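Local coordinates for protein glutamate--tRNA ligase (Methanothermobacter thermautotrophicus, PDB 3AII) that probably activates glutamate with ATP and transfers it to the acceptor end of tRNA, as a class I, non-discriminating archaeal glutamyl-tRNA synthetase, at residues A[348-353]-A[507-512]; A[95-100]-A[287-292]; A[462-467]-A[476-481]; A[250-255]-A[271-276]. All coordinates share one frame; numbering follows the deposited sequence. Where two conformers were deposited one is given.

Contact 1: A[348-353]-A[507-512]; sequences DDPRLG and PDASRV
The backbones approach most closely at Pro350 and Pro507, whose CA atoms are 5.1 Å apart, where a type I beta turn from Asp349 to Leu352, closed by Leu352 N to Asp349 O, meets the loop that leads into strand 511-516. No hydrogen bond crosses between 348-353 and 507-512, so the contact rests on apolar and van der Waals touches. Ala509 CB points at the turn and lies over one face of the Arg351 guanidinium, offset toward its rim, 3.4 Å from Arg351 NE. Arg351 CD sits 3.6 Å from Asp508 O, and Pro350 CG packs against Ala509 CB at 4.1 Å. The turn belongs to the class I catalytic domain and the loop to the anticodon-binding domain, so these touches form part of the interface between the two. Within the turn, Arg351 bends at chi3 (-69°) and grips Asp349 side-on: NE reaches OD1 of Asp349 at 2.9 Å and NH2 reaches OD2, both on syn lone pairs and close to the guanidinium plane. The anti lone pair of Asp349 OD1 takes Arg351 N, an Asx turn, leaving that oxygen with two donors. Glu343 engages Arg351 NH1 in a second salt bridge. An alanine in place of Arg351 removes the guanidinium, with both salt bridges and the face under Ala509 CB, and would probably leave the turn less rigid and its packing on the loop weaker. Within the 507-512 loop, Asp508 OD1 accepts Ser510 N, a second Asx turn, and also Ser510 OG at 2.6 Å.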
loop_
_atom_site.group_PDB
_atom_site.type_symbol
_atom_site.label_atom_id
_atom_site.label_comp_id
_atom_site.label_asym_id
_atom_site.label_seq_id
_atom_site.Cartn_x
_atom_site.Cartn_y
_atom_site.Cartn_z
ATOM N N ASP A 348 1.058 1.129 10.617
ATOM C CA ASP A 348 2.413 1.418 10.143
ATOM C C ASP A 348 3.473 0.454 10.704
ATOM O O ASP A 348 4.669 0.772 10.755
ATOM C CB ASP A 348 2.784 2.880 10.404
ATOM C CG ASP A 348 2.738 3.241 11.870
ATOM O OD1 ASP A 348 2.331 2.389 12.682
ATOM O OD2 ASP A 348 3.108 4.382 12.209
ATOM N N ASP A 349 3.036 -0.731 11.114
ATOM C CA ASP A 349 3.962 -1.782 11.539
ATOM C C ASP A 349 4.729 -2.244 10.306
ATOM O O ASP A 349 4.126 -2.475 9.265
ATOM C CB ASP A 349 3.173 -2.945 12.157
ATOM C CG ASP A 349 4.074 -4.028 12.755
ATOM O OD1 ASP A 349 4.833 -4.673 11.997
ATOM O OD2 ASP A 349 4.008 -4.243 13.985
ATOM N N PRO A 350 6.074 -2.357 10.402
ATOM C CA PRO A 350 6.883 -2.604 9.200
ATOM C C PRO A 350 6.612 -3.954 8.545
ATOM O O PRO A 350 6.967 -4.165 7.390
ATOM C CB PRO A 350 8.324 -2.516 9.719
ATOM C CG PRO A 350 8.220 -2.773 11.176
ATOM C CD PRO A 350 6.908 -2.198 11.603
ATOM N N ARG A 351 5.975 -4.857 9.278
ATOM C CA ARG A 351 5.585 -6.142 8.705
ATOM C C ARG A 351 4.431 -6.034 7.718
ATOM O O ARG A 351 4.107 -7.004 7.040
ATOM C CB ARG A 351 5.227 -7.126 9.821
ATOM C CG ARG A 351 6.453 -7.619 10.570
ATOM C CD ARG A 351 6.085 -8.323 11.858
ATOM N NE ARG A 351 5.555 -7.401 12.854
ATOM C CZ ARG A 351 5.260 -7.751 14.100
ATOM N NH1 ARG A 351 5.444 -9.007 14.492
ATOM N NH2 ARG A 351 4.791 -6.854 14.952
ATOM N N LEU A 352 3.822 -4.855 7.627
ATOM C CA LEU A 352 2.661 -4.679 6.764
ATOM C C LEU A 352 3.015 -4.036 5.432
ATOM O O LEU A 352 3.986 -3.278 5.329
ATOM C CB LEU A 352 1.590 -3.856 7.475
ATOM C CG LEU A 352 1.097 -4.465 8.789
ATOM C CD1 LEU A 352 0.029 -3.586 9.433
ATOM C CD2 LEU A 352 0.583 -5.878 8.542
ATOM N N GLY A 353 2.225 -4.347 4.410
ATOM C CA GLY A 353 2.427 -3.775 3.092
ATOM C C GLY A 353 1.608 -2.519 2.854
ATOM O O GLY A 353 1.353 -2.151 1.711
ATOM N N PRO A 507 12.576 -4.752 8.829
ATOM C CA PRO A 507 11.271 -4.953 8.200
ATOM C C PRO A 507 10.458 -6.101 8.808
ATOM O O PRO A 507 9.260 -6.166 8.553
ATOM C CB PRO A 507 11.630 -5.222 6.733
ATOM C CG PRO A 507 12.942 -4.510 6.550
ATOM C CD PRO A 507 13.667 -4.771 7.840
ATOM N N ASP A 508 11.085 -6.970 9.602
ATOM C CA ASP A 508 10.345 -7.995 10.344
ATOM C C ASP A 508 10.018 -7.542 11.766
ATOM O O ASP A 508 9.607 -8.343 12.616
ATOM C CB ASP A 508 11.112 -9.317 10.368
ATOM C CG ASP A 508 12.412 -9.225 11.134
ATOM O OD1 ASP A 508 12.750 -8.124 11.620
ATOM O OD2 ASP A 508 13.095 -10.264 11.255
ATOM N N ALA A 509 10.198 -6.250 12.012
ATOM C CA ALA A 509 9.892 -5.622 13.292
ATOM C C ALA A 509 10.905 -5.941 14.387
ATOM O O ALA A 509 10.742 -5.511 15.530
ATOM C CB ALA A 509 8.480 -5.981 13.748
ATOM N N SER A 510 11.949 -6.687 14.041
ATOM C CA SER A 510 12.996 -6.973 15.014
ATOM C C SER A 510 13.789 -5.700 15.288
ATOM O O SER A 510 13.853 -4.808 14.444
ATOM C CB SER A 510 13.923 -8.095 14.536
ATOM O OG SER A 510 14.640 -7.733 13.368
ATOM N N ARG A 511 14.364 -5.618 16.479
ATOM C CA ARG A 511 15.104 -4.438 16.910
ATOM C C ARG A 511 16.608 -4.716 16.805
ATOM O O ARG A 511 17.098 -5.689 17.370
ATOM C CB ARG A 511 14.738 -4.108 18.362
ATOM C CG ARG A 511 15.202 -2.737 18.845
ATOM C CD ARG A 511 15.395 -2.681 20.360
ATOM N NE ARG A 511 14.271 -3.241 21.107
ATOM C CZ ARG A 511 14.378 -4.245 21.974
ATOM N NH1 ARG A 511 15.560 -4.803 22.207
ATOM N NH2 ARG A 511 13.303 -4.691 22.613
ATOM N N VAL A 512 17.334 -3.875 16.067
ATOM C CA VAL A 512 18.791 -3.973 16.010
ATOM C C VAL A 512 19.409 -2.809 16.783
ATOM O O VAL A 512 19.235 -1.655 16.407
ATOM C CB VAL A 512 19.306 -3.974 14.550
ATOM C CG1 VAL A 512 20.841 -3.880 14.508
ATOM C CG2 VAL A 512 18.812 -5.204 13.807
#

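Contact 2: A[95-100]-A[287-292]; sequences GEVVLR and VTHVLR
Thr288 joins the two segments with a pair of short bonds to one residue. Its OG1, set between the backbone N and the carbonyl carbon (chi1 60°), accepts Val98 N at 2.8 Å in a nearly straight bond (174°), while Thr288 N donates to Val98 O, also at 2.8 Å and on an in-plane lone pair. A weak bond from His289 N shares that carbonyl. Beyond Val98, water takes over: one molecule accepts from Arg100 N and Leu291 N and donates to His289 O, and a second links Arg100 O and NH1 with Leu291 O. Strands 98-100 and 289-291, 29° from parallel with axes 6.1 Å apart, are thus bridged by solvent where they diverge.

Side chains line this seam. Leu99 CD2 meets His289 CB at 3.8 Å, and Val290 CG1 lies over one face of the Arg100 guanidinium, 3.7 Å from NH2 of Arg100. In the next shell, ND1 of His289 is hydrogen-bonded to Thr288 OG1 at 2.7 Å, and its NE2 bonds to Ala91 O; Asp282 holds Arg100 NH2 in a salt bridge.

Strand 98-101 pairs on with parallel strand 130-135 and strand 289-291 with parallel strand 316-318, so the contact joins neighbouring strand pairs of the parallel sheet of the Rossmann-fold catalytic domain, with helix 111-126 packing on Leu99 and Leu291.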
loop_
_atom_site.group_PDB
_atom_site.type_symbol
_atom_site.label_atom_id
_atom_site.label_comp_id
_atom_site.label_asym_id
_atom_site.label_seq_id
_atom_site.Cartn_x
_atom_site.Cartn_y
_atom_site.Cartn_z
ATOM N N GLY A 95 -15.211 13.338 -26.116
ATOM C CA GLY A 95 -15.434 14.334 -25.088
ATOM C C GLY A 95 -14.558 14.066 -23.877
ATOM O O GLY A 95 -13.533 13.389 -23.969
ATOM N N GLU A 96 -14.975 14.591 -22.735
ATOM C CA GLU A 96 -14.190 14.495 -21.515
ATOM C C GLU A 96 -14.013 13.054 -21.025
ATOM O O GLU A 96 -14.930 12.237 -21.122
ATOM C CB GLU A 96 -14.808 15.382 -20.428
ATOM C CG GLU A 96 -16.299 15.657 -20.608
ATOM C CD GLU A 96 -16.627 17.143 -20.771
ATOM O OE1 GLU A 96 -17.823 17.503 -20.663
ATOM O OE2 GLU A 96 -15.698 17.949 -21.002
ATOM N N VAL A 97 -12.818 12.754 -20.520
ATOM C CA VAL A 97 -12.517 11.459 -19.918
ATOM C C VAL A 97 -12.782 11.545 -18.412
ATOM O O VAL A 97 -12.355 12.502 -17.769
ATOM C CB VAL A 97 -11.041 11.068 -20.171
ATOM C CG1 VAL A 97 -10.614 9.901 -19.295
ATOM C CG2 VAL A 97 -10.819 10.759 -21.658
ATOM N N VAL A 98 -13.489 10.550 -17.868
ATOM C CA VAL A 98 -13.782 10.496 -16.425
ATOM C C VAL A 98 -13.454 9.108 -15.896
ATOM O O VAL A 98 -14.009 8.109 -16.377
ATOM C CB VAL A 98 -15.266 10.798 -16.155
ATOM C CG1 VAL A 98 -15.549 10.805 -14.633
ATOM C CG2 VAL A 98 -15.667 12.116 -16.796
ATOM N N LEU A 99 -12.551 9.051 -14.923
ATOM C CA LEU A 99 -12.095 7.797 -14.344
ATOM C C LEU A 99 -12.422 7.801 -12.863
ATOM O O LEU A 99 -12.767 8.844 -12.306
ATOM C CB LEU A 99 -10.592 7.657 -14.559
ATOM C CG LEU A 99 -10.175 7.727 -16.033
ATOM C CD1 LEU A 99 -9.114 8.807 -16.233
ATOM C CD2 LEU A 99 -9.674 6.376 -16.503
ATOM N N ARG A 100 -12.343 6.647 -12.218
ATOM C CA ARG A 100 -12.558 6.624 -10.776
ATOM C C ARG A 100 -11.568 5.697 -10.091
ATOM O O ARG A 100 -10.980 4.795 -10.722
ATOM C CB ARG A 100 -14.008 6.236 -10.433
ATOM C CG ARG A 100 -14.282 4.717 -10.352
ATOM C CD ARG A 100 -14.115 3.984 -11.660
ATOM N NE ARG A 100 -15.116 2.911 -11.783
ATOM C CZ ARG A 100 -14.894 1.633 -11.491
ATOM N NH1 ARG A 100 -13.701 1.221 -11.058
ATOM N NH2 ARG A 100 -15.880 0.752 -11.632
ATOM N N VAL A 287 -18.667 8.183 -15.422
ATOM C CA VAL A 287 -17.391 7.504 -15.678
ATOM C C VAL A 287 -17.350 6.990 -17.121
ATOM O O VAL A 287 -18.313 6.365 -17.595
ATOM C CB VAL A 287 -17.203 6.331 -14.715
ATOM C CG1 VAL A 287 -16.018 5.470 -15.128
ATOM C CG2 VAL A 287 -17.026 6.884 -13.297
ATOM N N THR A 288 -16.257 7.277 -17.827
ATOM C CA THR A 288 -16.144 6.914 -19.247
ATOM C C THR A 288 -15.246 5.711 -19.471
ATOM O O THR A 288 -15.415 4.970 -20.442
ATOM C CB THR A 288 -15.586 8.085 -20.077
ATOM O OG1 THR A 288 -14.275 8.436 -19.592
ATOM C CG2 THR A 288 -16.507 9.290 -19.979
ATOM N N HIS A 289 -14.291 5.515 -18.567
ATOM C CA HIS A 289 -13.309 4.448 -18.676
ATOM C C HIS A 289 -13.108 3.841 -17.313
ATOM O O HIS A 289 -12.791 4.544 -16.343
ATOM C CB HIS A 289 -11.988 4.991 -19.206
ATOM C CG HIS A 289 -12.070 5.502 -20.610
ATOM N ND1 HIS A 289 -12.564 6.749 -20.918
ATOM C CD2 HIS A 289 -11.727 4.931 -21.789
ATOM C CE1 HIS A 289 -12.530 6.923 -22.227
ATOM N NE2 HIS A 289 -12.017 5.836 -22.780
ATOM N N VAL A 290 -13.318 2.536 -17.242
ATOM C CA VAL A 290 -13.125 1.781 -16.023
ATOM C C VAL A 290 -11.813 1.005 -16.095
ATOM O O VAL A 290 -11.657 0.102 -16.915
ATOM C CB VAL A 290 -14.297 0.812 -15.791
ATOM C CG1 VAL A 290 -13.972 -0.153 -14.655
ATOM C CG2 VAL A 290 -15.590 1.590 -15.528
ATOM N N LEU A 291 -10.871 1.370 -15.226
ATOM C CA LEU A 291 -9.529 0.813 -15.252
ATOM C C LEU A 291 -9.224 0.189 -13.903
ATOM O O LEU A 291 -9.091 0.899 -12.906
ATOM C CB LEU A 291 -8.522 1.926 -15.544
ATOM C CG LEU A 291 -7.039 1.576 -15.601
ATOM C CD1 LEU A 291 -6.807 0.496 -16.642
ATOM C CD2 LEU A 291 -6.227 2.825 -15.914
ATOM N N ARG A 292 -9.125 -1.137 -13.865
ATOM C CA ARG A 292 -8.775 -1.835 -12.629
ATOM C C ARG A 292 -7.985 -3.118 -12.898
ATOM O O ARG A 292 -7.907 -3.579 -14.038
ATOM C CB ARG A 292 -10.038 -2.159 -11.826
ATOM C CG ARG A 292 -10.928 -3.199 -12.496
ATOM C CD ARG A 292 -12.306 -3.257 -11.860
ATOM N NE ARG A 292 -13.360 -3.463 -12.852
ATOM C CZ ARG A 292 -13.849 -4.651 -13.201
ATOM N NH1 ARG A 292 -13.379 -5.758 -12.640
ATOM N NH2 ARG A 292 -14.810 -4.731 -14.114
HETATM O O HOH W 1 -11.468 4.127 -13.790
HETATM O O HOH W 2 -11.000 1.994 -10.936
#

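Contact 3: A[462-467]-A[476-481]; sequences DAVNVI and HSEGIE
Strands 464-469 and 472-477 form a beta hairpin in the anticodon-binding domain, and a classic beta bulge interrupts their pairing where His476 and Ser477 both face Asn465. Asn465 N donates to Ser477 O at 2.8 Å; in return, Asn465 O accepts His476 N and, weakly, Ser477 N, the doubled donors that mark the bulge. The side chain of Asn465 leaves with CG anti to the carbonyl carbon (chi1 -49°). Its CB rests 3.5 Å from Ser477 OG, and CG continues between that hydroxyl and Gly479 O. At the tip OD1 turns to Arg459 NH1, whereas ND2 spends both hydrogens across the contact, on Ser477 OG and on Gly479 O, each at 2.9 Å and 3° from the amide plane. Gly479 is the N-cap residue of helix 480-486, so a single amide ties the strand to the chain entering that helix. An alanine at Asn465 would probably leave the helix start less firmly fixed, since both ND2 bonds and the one to Arg459 would be lost. Farther along, a water donates to Ala463 O and Glu478 OE2. Ser477 OG is also 2.7 Å from His476 ND1, lying in the plane of the imidazole at its edge.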
loop_
_atom_site.group_PDB
_atom_site.type_symbol
_atom_site.label_atom_id
_atom_site.label_comp_id
_atom_site.label_asym_id
_atom_site.label_seq_id
_atom_site.Cartn_x
_atom_site.Cartn_y
_atom_site.Cartn_z
ATOM N N ASP A 462 38.594 5.475 6.156
ATOM C CA ASP A 462 39.221 6.798 6.205
ATOM C C ASP A 462 40.159 7.056 7.392
ATOM O O ASP A 462 40.630 8.183 7.577
ATOM C CB ASP A 462 38.149 7.899 6.128
ATOM C CG ASP A 462 37.557 8.032 4.735
ATOM O OD1 ASP A 462 38.182 7.532 3.775
ATOM O OD2 ASP A 462 36.475 8.637 4.590
ATOM N N ALA A 463 40.480 6.019 8.171
ATOM C CA ALA A 463 41.184 6.228 9.429
ATOM C C ALA A 463 42.531 5.507 9.521
ATOM O O ALA A 463 43.571 6.095 9.229
ATOM C CB ALA A 463 40.273 5.843 10.604
ATOM N N VAL A 464 42.510 4.242 9.928
ATOM C CA VAL A 464 43.759 3.506 10.162
ATOM C C VAL A 464 43.569 2.051 9.801
ATOM O O VAL A 464 42.447 1.581 9.671
ATOM C CB VAL A 464 44.208 3.562 11.642
ATOM C CG1 VAL A 464 44.619 4.978 12.033
ATOM C CG2 VAL A 464 43.105 3.024 12.557
ATOM N N ASN A 465 44.672 1.323 9.660
ATOM C CA ASN A 465 44.608 -0.109 9.395
ATOM C C ASN A 465 44.997 -0.849 10.668
ATOM O O ASN A 465 45.941 -0.459 11.346
ATOM C CB ASN A 465 45.577 -0.476 8.268
ATOM C CG ASN A 465 45.427 0.432 7.063
ATOM O OD1 ASN A 465 44.313 0.724 6.639
ATOM N ND2 ASN A 465 46.551 0.894 6.513
ATOM N N VAL A 466 44.241 -1.885 11.006
ATOM C CA VAL A 466 44.493 -2.625 12.233
ATOM C C VAL A 466 44.410 -4.115 11.952
ATOM O O VAL A 466 43.958 -4.524 10.878
ATOM C CB VAL A 466 43.451 -2.282 13.291
ATOM C CG1 VAL A 466 43.562 -0.801 13.681
ATOM C CG2 VAL A 466 42.041 -2.625 12.783
ATOM N N ILE A 467 44.865 -4.918 12.914
ATOM C CA ILE A 467 44.693 -6.359 12.852
ATOM C C ILE A 467 43.936 -6.814 14.094
ATOM O O ILE A 467 44.308 -6.483 15.225
ATOM C CB ILE A 467 46.049 -7.089 12.714
ATOM C CG1 ILE A 467 46.724 -6.647 11.416
ATOM C CG2 ILE A 467 45.845 -8.607 12.716
ATOM C CD1 ILE A 467 48.141 -7.046 11.297
ATOM N N HIS A 476 48.260 -1.134 12.928
ATOM C CA HIS A 476 49.263 -1.531 11.942
ATOM C C HIS A 476 49.873 -0.340 11.200
ATOM O O HIS A 476 51.098 -0.197 11.145
ATOM C CB HIS A 476 48.698 -2.547 10.940
ATOM C CG HIS A 476 49.680 -2.960 9.890
ATOM N ND1 HIS A 476 49.802 -2.299 8.689
ATOM C CD2 HIS A 476 50.604 -3.955 9.868
ATOM C CE1 HIS A 476 50.746 -2.873 7.964
ATOM N NE2 HIS A 476 51.248 -3.881 8.654
ATOM N N SER A 477 49.024 0.515 10.632
ATOM C CA SER A 477 49.510 1.594 9.776
ATOM C C SER A 477 48.333 2.508 9.480
ATOM O O SER A 477 47.258 2.311 10.028
ATOM C CB SER A 477 50.027 1.019 8.458
ATOM O OG SER A 477 49.046 0.163 7.874
ATOM N N GLU A 478 48.529 3.482 8.600
ATOM C CA GLU A 478 47.490 4.483 8.353
ATOM C C GLU A 478 47.100 4.620 6.882
ATOM O O GLU A 478 45.950 4.929 6.571
ATOM C CB GLU A 478 47.909 5.850 8.918
ATOM C CG GLU A 478 46.847 6.940 8.741
ATOM C CD GLU A 478 47.155 8.229 9.505
ATOM O OE1 GLU A 478 47.987 8.204 10.434
ATOM O OE2 GLU A 478 46.553 9.274 9.178
ATOM N N GLY A 479 48.045 4.384 5.976
ATOM C CA GLY A 479 47.820 4.657 4.561
ATOM C C GLY A 479 47.023 3.646 3.753
ATOM O O GLY A 479 46.855 2.498 4.149
ATOM N N ILE A 480 46.540 4.081 2.591
ATOM C CA ILE A 480 45.739 3.231 1.712
ATOM C C ILE A 480 46.563 2.102 1.095
ATOM O O ILE A 480 46.085 0.977 0.966
ATOM C CB ILE A 480 45.107 4.047 0.568
ATOM C CG1 ILE A 480 44.108 5.059 1.125
ATOM C CG2 ILE A 480 44.422 3.126 -0.430
ATOM C CD1 ILE A 480 43.475 5.931 0.066
ATOM N N GLU A 481 47.795 2.411 0.700
ATOM C CA GLU A 481 48.667 1.407 0.093
ATOM C C GLU A 481 48.985 0.284 1.070
ATOM O O GLU A 481 48.961 -0.890 0.702
ATOM C CB GLU A 481 49.956 2.039 -0.438
ATOM C CG GLU A 481 49.784 2.808 -1.744
ATOM C CD GLU A 481 49.539 1.898 -2.942
ATOM O OE1 GLU A 481 50.239 2.065 -3.964
ATOM O OE2 GLU A 481 48.653 1.018 -2.864
HETATM O O HOH W 3 43.900 8.719 8.481
#

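Contact 4: A[250-255]-A[271-276]; sequences DWVSMR and YPMMNF
Aromatic and apolar groups close one part of this contact, and an arginine beside a water marks its looser part. In the buried portion Trp251, its CG in the crowded position between backbone N and carbonyl carbon (chi1 57°), receives Asn275 CB over its six-membered ring, a CH-pi contact 4.0 Å from the centroid, while Phe276 N lies at the indole edge. Phe276, its CG anti to the backbone N, places CB against Ser253 CB at 3.7 Å, and its CE2 meets the methyl CE of Met254. Bending at chi2 (-73°) brings Met254 SD to Pro272 CA at 3.6 Å.

Backbone bonds fix the register. Arg255 and Tyr271 are an antiparallel hydrogen-bonded pair, each N donating to the other's O almost along the C=O axis; Met254 and Pro272 form the neighbouring non-hydrogen-bonded pair. Met273 N, at the N-cap of helix 274-284, donates to Ser253 O from above the carbonyl plane at 2.9 Å, binding the helix start to the strand.

On the partly exposed side, Arg255 extends from CG to NE across the doubly bent Met273, whose SD sits over one guanidinium face, 3.5 Å from Arg255 CD. A water donates to Pro272 O and accepts a weak bond from Arg255 NH1; NH1 also makes a long, weak ion pair with Asp139.

Strand 270-272 is the outermost of a four-stranded antiparallel sheet in the catalytic domain; strand 252-256 lies between it and strand 234-237, with helix 172-184 against Met254 and Phe276 and helix 299-310 against Trp251, Asn275 and Phe276.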
loop_
_atom_site.group_PDB
_atom_site.type_symbol
_atom_site.label_atom_id
_atom_site.label_comp_id
_atom_site.label_asym_id
_atom_site.label_seq_id
_atom_site.Cartn_x
_atom_site.Cartn_y
_atom_site.Cartn_z
ATOM N N ASP A 250 -28.740 -14.730 -13.522
ATOM C CA ASP A 250 -29.583 -13.977 -12.580
ATOM C C ASP A 250 -28.904 -13.621 -11.251
ATOM O O ASP A 250 -29.361 -14.009 -10.173
ATOM C CB ASP A 250 -30.907 -14.702 -12.323
ATOM C CG ASP A 250 -31.838 -14.674 -13.535
ATOM O OD1 ASP A 250 -31.366 -14.350 -14.646
ATOM O OD2 ASP A 250 -33.035 -14.959 -13.365
ATOM N N TRP A 251 -27.832 -12.844 -11.339
ATOM C CA TRP A 251 -27.034 -12.514 -10.171
ATOM C C TRP A 251 -27.746 -11.542 -9.226
ATOM O O TRP A 251 -28.641 -10.792 -9.632
ATOM C CB TRP A 251 -25.662 -11.980 -10.609
ATOM C CG TRP A 251 -25.691 -10.775 -11.516
ATOM C CD1 TRP A 251 -25.718 -10.766 -12.887
ATOM C CD2 TRP A 251 -25.633 -9.398 -11.109
ATOM N NE1 TRP A 251 -25.719 -9.466 -13.352
ATOM C CE2 TRP A 251 -25.655 -8.610 -12.281
ATOM C CE3 TRP A 251 -25.563 -8.760 -9.866
ATOM C CZ2 TRP A 251 -25.611 -7.210 -12.246
ATOM C CZ3 TRP A 251 -25.525 -7.367 -9.830
ATOM C CH2 TRP A 251 -25.555 -6.608 -11.013
ATOM N N VAL A 252 -27.335 -11.567 -7.961
ATOM C CA VAL A 252 -27.985 -10.798 -6.901
ATOM C C VAL A 252 -27.528 -9.339 -6.845
ATOM O O VAL A 252 -26.330 -9.051 -6.740
ATOM C CB VAL A 252 -27.722 -11.447 -5.529
ATOM C CG1 VAL A 252 -28.266 -10.584 -4.410
ATOM C CG2 VAL A 252 -28.345 -12.827 -5.479
ATOM N N SER A 253 -28.492 -8.423 -6.909
ATOM C CA SER A 253 -28.204 -6.991 -6.848
ATOM C C SER A 253 -28.472 -6.363 -5.490
ATOM O O SER A 253 -27.881 -5.332 -5.164
ATOM C CB SER A 253 -28.989 -6.229 -7.920
ATOM O OG SER A 253 -30.394 -6.366 -7.735
ATOM N N MET A 254 -29.384 -6.945 -4.711
ATOM C CA MET A 254 -29.729 -6.405 -3.382
ATOM C C MET A 254 -29.926 -7.529 -2.387
ATOM O O MET A 254 -30.555 -8.539 -2.719
ATOM C CB MET A 254 -31.055 -5.629 -3.416
ATOM C CG MET A 254 -31.062 -4.304 -4.103
ATOM S SD MET A 254 -30.191 -3.085 -3.059
ATOM C CE MET A 254 -30.448 -1.563 -3.963
ATOM N N ARG A 255 -29.425 -7.335 -1.165
ATOM C CA ARG A 255 -29.604 -8.313 -0.097
ATOM C C ARG A 255 -30.019 -7.627 1.192
ATOM O O ARG A 255 -29.915 -6.411 1.318
ATOM C CB ARG A 255 -28.318 -9.098 0.138
ATOM C CG ARG A 255 -27.144 -8.221 0.518
ATOM C CD ARG A 255 -25.893 -9.008 0.821
ATOM N NE ARG A 255 -24.843 -8.134 1.328
ATOM C CZ ARG A 255 -23.610 -8.540 1.606
ATOM N NH1 ARG A 255 -22.714 -7.678 2.068
ATOM N NH2 ARG A 255 -23.272 -9.810 1.419
ATOM N N TYR A 271 -29.156 -3.687 1.287
ATOM C CA TYR A 271 -27.869 -3.204 0.765
ATOM C C TYR A 271 -27.599 -3.705 -0.647
ATOM O O TYR A 271 -27.924 -4.849 -0.980
ATOM C CB TYR A 271 -26.727 -3.687 1.663
ATOM C CG TYR A 271 -26.606 -2.893 2.935
ATOM C CD1 TYR A 271 -27.334 -3.236 4.070
ATOM C CD2 TYR A 271 -25.783 -1.780 2.987
ATOM C CE1 TYR A 271 -27.209 -2.492 5.237
ATOM C CE2 TYR A 271 -25.660 -1.043 4.131
ATOM C CZ TYR A 271 -26.378 -1.397 5.247
ATOM O OH TYR A 271 -26.222 -0.637 6.381
ATOM N N PRO A 272 -26.979 -2.860 -1.484
ATOM C CA PRO A 272 -26.635 -3.294 -2.837
ATOM C C PRO A 272 -25.395 -4.172 -2.835
ATOM O O PRO A 272 -24.488 -4.022 -1.991
ATOM C CB PRO A 272 -26.332 -1.973 -3.559
ATOM C CG PRO A 272 -25.773 -1.110 -2.477
ATOM C CD PRO A 272 -26.636 -1.447 -1.259
ATOM N N MET A 273 -25.368 -5.102 -3.781
ATOM C CA MET A 273 -24.157 -5.842 -4.087
ATOM C C MET A 273 -23.300 -5.018 -5.027
ATOM O O MET A 273 -23.809 -4.154 -5.768
ATOM C CB MET A 273 -24.490 -7.190 -4.724
ATOM C CG MET A 273 -25.298 -8.097 -3.825
ATOM S SD MET A 273 -24.393 -8.482 -2.321
ATOM C CE MET A 273 -23.181 -9.651 -2.925
ATOM N N MET A 274 -21.994 -5.280 -4.966
ATOM C CA MET A 274 -21.002 -4.481 -5.669
ATOM C C MET A 274 -21.325 -4.247 -7.155
ATOM O O MET A 274 -21.250 -3.114 -7.645
ATOM C CB MET A 274 -19.612 -5.106 -5.493
ATOM C CG MET A 274 -18.482 -4.096 -5.513
ATOM S SD MET A 274 -17.272 -4.525 -6.762
ATOM C CE MET A 274 -18.397 -4.929 -8.081
ATOM N N ASN A 275 -21.679 -5.298 -7.882
ATOM C CA ASN A 275 -21.902 -5.121 -9.310
ATOM C C ASN A 275 -23.066 -4.198 -9.657
ATOM O O ASN A 275 -23.063 -3.572 -10.713
ATOM C CB ASN A 275 -22.018 -6.472 -10.021
ATOM C CG ASN A 275 -20.668 -7.137 -10.184
ATOM O OD1 ASN A 275 -20.441 -8.263 -9.728
ATOM N ND2 ASN A 275 -19.750 -6.427 -10.811
ATOM N N PHE A 276 -24.058 -4.115 -8.771
ATOM C CA PHE A 276 -25.167 -3.198 -8.965
ATOM C C PHE A 276 -24.752 -1.763 -8.637
ATOM O O PHE A 276 -24.958 -0.848 -9.440
ATOM C CB PHE A 276 -26.394 -3.593 -8.116
ATOM C CG PHE A 276 -27.591 -2.667 -8.314
ATOM C CD1 PHE A 276 -28.340 -2.704 -9.481
ATOM C CD2 PHE A 276 -27.935 -1.744 -7.332
ATOM C CE1 PHE A 276 -29.425 -1.835 -9.658
ATOM C CE2 PHE A 276 -28.987 -0.865 -7.499
ATOM C CZ PHE A 276 -29.765 -0.928 -8.661
HETATM O O HOH W 4 -23.829 -5.316 0.596
#

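The contacts spread along an elongated chain. Contacts 2 and 4 share the catalytic domain, their centres 22 Å apart and nearest atoms about 6 Å; contact 4 is nested within the loop closed by contact 2, and helix 274-284, which starts in contact 4, is followed by strand 289-291 of contact 2. Contact 1 comes later in the chain, joining that domain to the anticodon-binding part, with its centre 37 Å from contact 2 and 39 Å from contact 4. Contact 3, nested inside the loop closed by contact 1, lies 74 Å from contact 4 between centres. Contacts 2 and 4 thus lie far from contact 3, consistent with an enzyme reaching both ends of tRNA.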